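PDB 1HPI: high-potential iron-sulfur protein isozyme 2 from Ectothiorhodospira shaposhnikovii, which carries electrons through a single [4Fe-4S] cluster of high redox potential, serving anaerobic electron transport in photosynthetic bacteria. Local coordinates for residues A[9-13]-A[14-18]. Numbering follows the deposited sequence.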
ATOM      1  N   PRO A   9      12.852  -0.896   5.453  1.00 10.57           N
ATOM      2  CA  PRO A   9      12.885   0.463   5.945  1.00 13.92           C
ATOM      3  C   PRO A   9      11.970   1.415   5.171  1.00 12.39           C
ATOM      4  O   PRO A   9      11.354   2.287   5.779  1.00 10.93           O
ATOM      5  CB  PRO A   9      14.350   0.892   5.944  1.00 16.32           C
ATOM      6  CG  PRO A   9      15.171  -0.356   5.658  1.00 14.64           C
ATOM      7  CD  PRO A   9      14.210  -1.416   5.159  1.00 19.32           C
ATOM      8  N   ALA A  10      11.867   1.237   3.847  1.00  6.82           N
ATOM      9  CA  ALA A  10      11.009   2.076   3.026  1.00  5.98           C
ATOM     10  C   ALA A  10       9.554   1.923   3.465  1.00 11.91           C
ATOM     11  O   ALA A  10       8.775   2.882   3.510  1.00 11.29           O
ATOM     12  CB  ALA A  10      11.164   1.714   1.557  1.00 15.14           C
ATOM     13  N   ALA A  11       9.190   0.680   3.786  1.00 12.41           N
ATOM     14  CA  ALA A  11       7.836   0.364   4.225  1.00 13.48           C
ATOM     15  C   ALA A  11       7.530   1.040   5.543  1.00  4.36           C
ATOM     16  O   ALA A  11       6.487   1.653   5.739  1.00  6.59           O
ATOM     17  CB  ALA A  11       7.652  -1.141   4.386  1.00  9.46           C
ATOM     18  N   GLN A  12       8.477   0.899   6.452  1.00 10.59           N
ATOM     19  CA  GLN A  12       8.329   1.479   7.771  1.00  7.77           C
ATOM     20  C   GLN A  12       8.147   2.971   7.725  1.00 10.83           C
ATOM     21  O   GLN A  12       7.342   3.507   8.471  1.00 10.54           O
ATOM     22  CB  GLN A  12       9.521   1.090   8.646  1.00 10.09           C
ATOM     23  CG  GLN A  12       9.458  -0.433   8.902  1.00 13.38           C
ATOM     24  CD  GLN A  12      10.622  -0.977   9.698  1.00 58.15           C
ATOM     25  OE1 GLN A  12      10.434  -1.753  10.646  1.00 57.60           O
ATOM     26  NE2 GLN A  12      11.830  -0.592   9.303  1.00 30.01           N
ATOM     27  N   ALA A  13       8.897   3.627   6.843  1.00 10.60           N
ATOM     28  CA  ALA A  13       8.814   5.068   6.709  1.00  8.97           C
ATOM     29  C   ALA A  13       7.410   5.551   6.397  1.00 11.16           C
ATOM     30  O   ALA A  13       7.018   6.644   6.795  1.00 12.06           O
ATOM     31  CB  ALA A  13       9.792   5.580   5.666  1.00  8.65           C
ATOM     32  N   LEU A  14       6.658   4.729   5.667  1.00  9.11           N
ATOM     33  CA  LEU A  14       5.298   5.064   5.289  1.00  6.82           C
ATOM     34  C   LEU A  14       4.265   4.278   6.092  1.00  8.58           C
ATOM     35  O   LEU A  14       3.084   4.290   5.775  1.00  7.97           O
ATOM     36  CB  LEU A  14       5.109   4.841   3.786  1.00  9.27           C
ATOM     37  CG  LEU A  14       5.912   5.868   2.994  1.00  9.30           C
ATOM     38  CD1 LEU A  14       5.746   5.625   1.500  1.00 12.89           C
ATOM     39  CD2 LEU A  14       5.469   7.286   3.359  1.00  9.54           C
ATOM     40  N   GLU A  15       4.719   3.598   7.139  1.00  8.38           N
ATOM     41  CA  GLU A  15       3.833   2.813   7.992  1.00  9.87           C
ATOM     42  C   GLU A  15       2.967   1.861   7.202  1.00  9.34           C
ATOM     43  O   GLU A  15       1.786   1.660   7.461  1.00 12.16           O
ATOM     44  CB  GLU A  15       3.020   3.743   8.898  1.00 11.50           C
ATOM     45  CG  GLU A  15       4.054   4.474   9.766  1.00 22.24           C
ATOM     46  CD  GLU A  15       3.441   5.136  10.944  1.00 55.49           C
ATOM     47  OE1 GLU A  15       2.917   4.279  11.790  1.00 34.13           O
ATOM     48  OE2 GLU A  15       3.430   6.345  11.074  1.00 24.93           O
ATOM     49  N   TYR A  16       3.597   1.269   6.213  1.00 10.33           N
ATOM     50  CA  TYR A  16       2.898   0.343   5.353  1.00  9.04           C
ATOM     51  C   TYR A  16       2.529  -0.985   6.004  1.00  8.86           C
ATOM     52  O   TYR A  16       3.292  -1.543   6.777  1.00  9.93           O
ATOM     53  CB  TYR A  16       3.766   0.068   4.105  1.00  9.18           C
ATOM     54  CG  TYR A  16       3.295  -1.123   3.287  1.00  6.65           C
ATOM     55  CD1 TYR A  16       2.349  -0.933   2.279  1.00  9.03           C
ATOM     56  CD2 TYR A  16       3.780  -2.413   3.513  1.00  8.07           C
ATOM     57  CE1 TYR A  16       1.894  -2.004   1.513  1.00  8.84           C
ATOM     58  CE2 TYR A  16       3.343  -3.500   2.755  1.00  7.06           C
ATOM     59  CZ  TYR A  16       2.389  -3.285   1.758  1.00  6.74           C
ATOM     60  OH  TYR A  16       1.933  -4.337   1.000  1.00  7.36           O
ATOM     61  N   ARG A  17       1.351  -1.504   5.667  1.00  6.61           N
ATOM     62  CA  ARG A  17       0.868  -2.788   6.164  1.00 10.92           C
ATOM     63  C   ARG A  17       0.277  -3.557   4.985  1.00 10.13           C
ATOM     64  O   ARG A  17      -0.385  -2.962   4.143  1.00  7.78           O
ATOM     65  CB  ARG A  17      -0.265  -2.712   7.171  1.00  3.72           C
ATOM     66  CG  ARG A  17       0.132  -2.039   8.465  1.00 10.25           C
ATOM     67  CD  ARG A  17       1.248  -2.741   9.223  1.00 20.37           C
ATOM     68  NE  ARG A  17       1.755  -1.829  10.242  1.00 89.91           N
ATOM     69  CZ  ARG A  17       2.880  -1.133  10.104  1.00100.00           C
ATOM     70  NH1 ARG A  17       3.637  -1.237   9.019  1.00100.00           N
ATOM     71  NH2 ARG A  17       3.275  -0.313  11.072  1.00100.00           N
ATOM     72  N   HIS A  18       0.492  -4.868   4.913  1.00  5.79           N
ATOM     73  CA  HIS A  18      -0.077  -5.645   3.819  1.00  4.58           C
ATOM     74  C   HIS A  18      -1.600  -5.771   3.958  1.00  8.27           C
ATOM     75  O   HIS A  18      -2.309  -6.006   2.974  1.00 10.00           O
ATOM     76  CB  HIS A  18       0.448  -7.084   3.865  1.00  4.77           C
ATOM     77  CG  HIS A  18       1.890  -7.254   3.552  1.00 10.58           C
ATOM     78  ND1 HIS A  18       2.481  -6.618   2.475  1.00 12.71           N
ATOM     79  CD2 HIS A  18       2.833  -7.998   4.187  1.00 12.70           C
ATOM     80  CE1 HIS A  18       3.759  -6.996   2.480  1.00  9.89           C
ATOM     81  NE2 HIS A  18       4.005  -7.818   3.492  1.00 11.96           N
TER
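A11 and Y16 close the short helix 9-13 with a Schellman motif: Y16 N reaches back to A11 O at 3.0 Å in a nearly straight bond (175° at the hydrogen), and inside that loop E15 N binds Q12 O at 2.9 Å. E15, the C-prime residue, has the positive phi (52°) that reverses the chain here. A11 O also takes a weak bond from L14 N, so one carbonyl is shared by two amides. Alongside these bonds, Y16 CB lies against A11 CB at 4.1 Å, the apolar contact that often accompanies this motif. With CG anti to the backbone N (chi1 167°), the Y16 ring leads away from the helix and lies against the cluster; its OH pairs with H18 ND1 at 2.8 Å and also bonds the backbone N of S60, which fixes the far end of the ring. L14 CB comes within 4.0 Å of A11 O, while the side chain touches F54 and lies about 4 Å from that of the cluster ligand C65 (nearest atoms). Trimming L14 to an alanine would probably open a gap beside F54 and C65. E15 CG passes 3.7 Å from Q12 O, its chain extended beyond. The two Schellman bonds thus give A11 O and Q12 O amide partners beyond the helix and are likely to contribute to aiming Y16 into the cluster pocket.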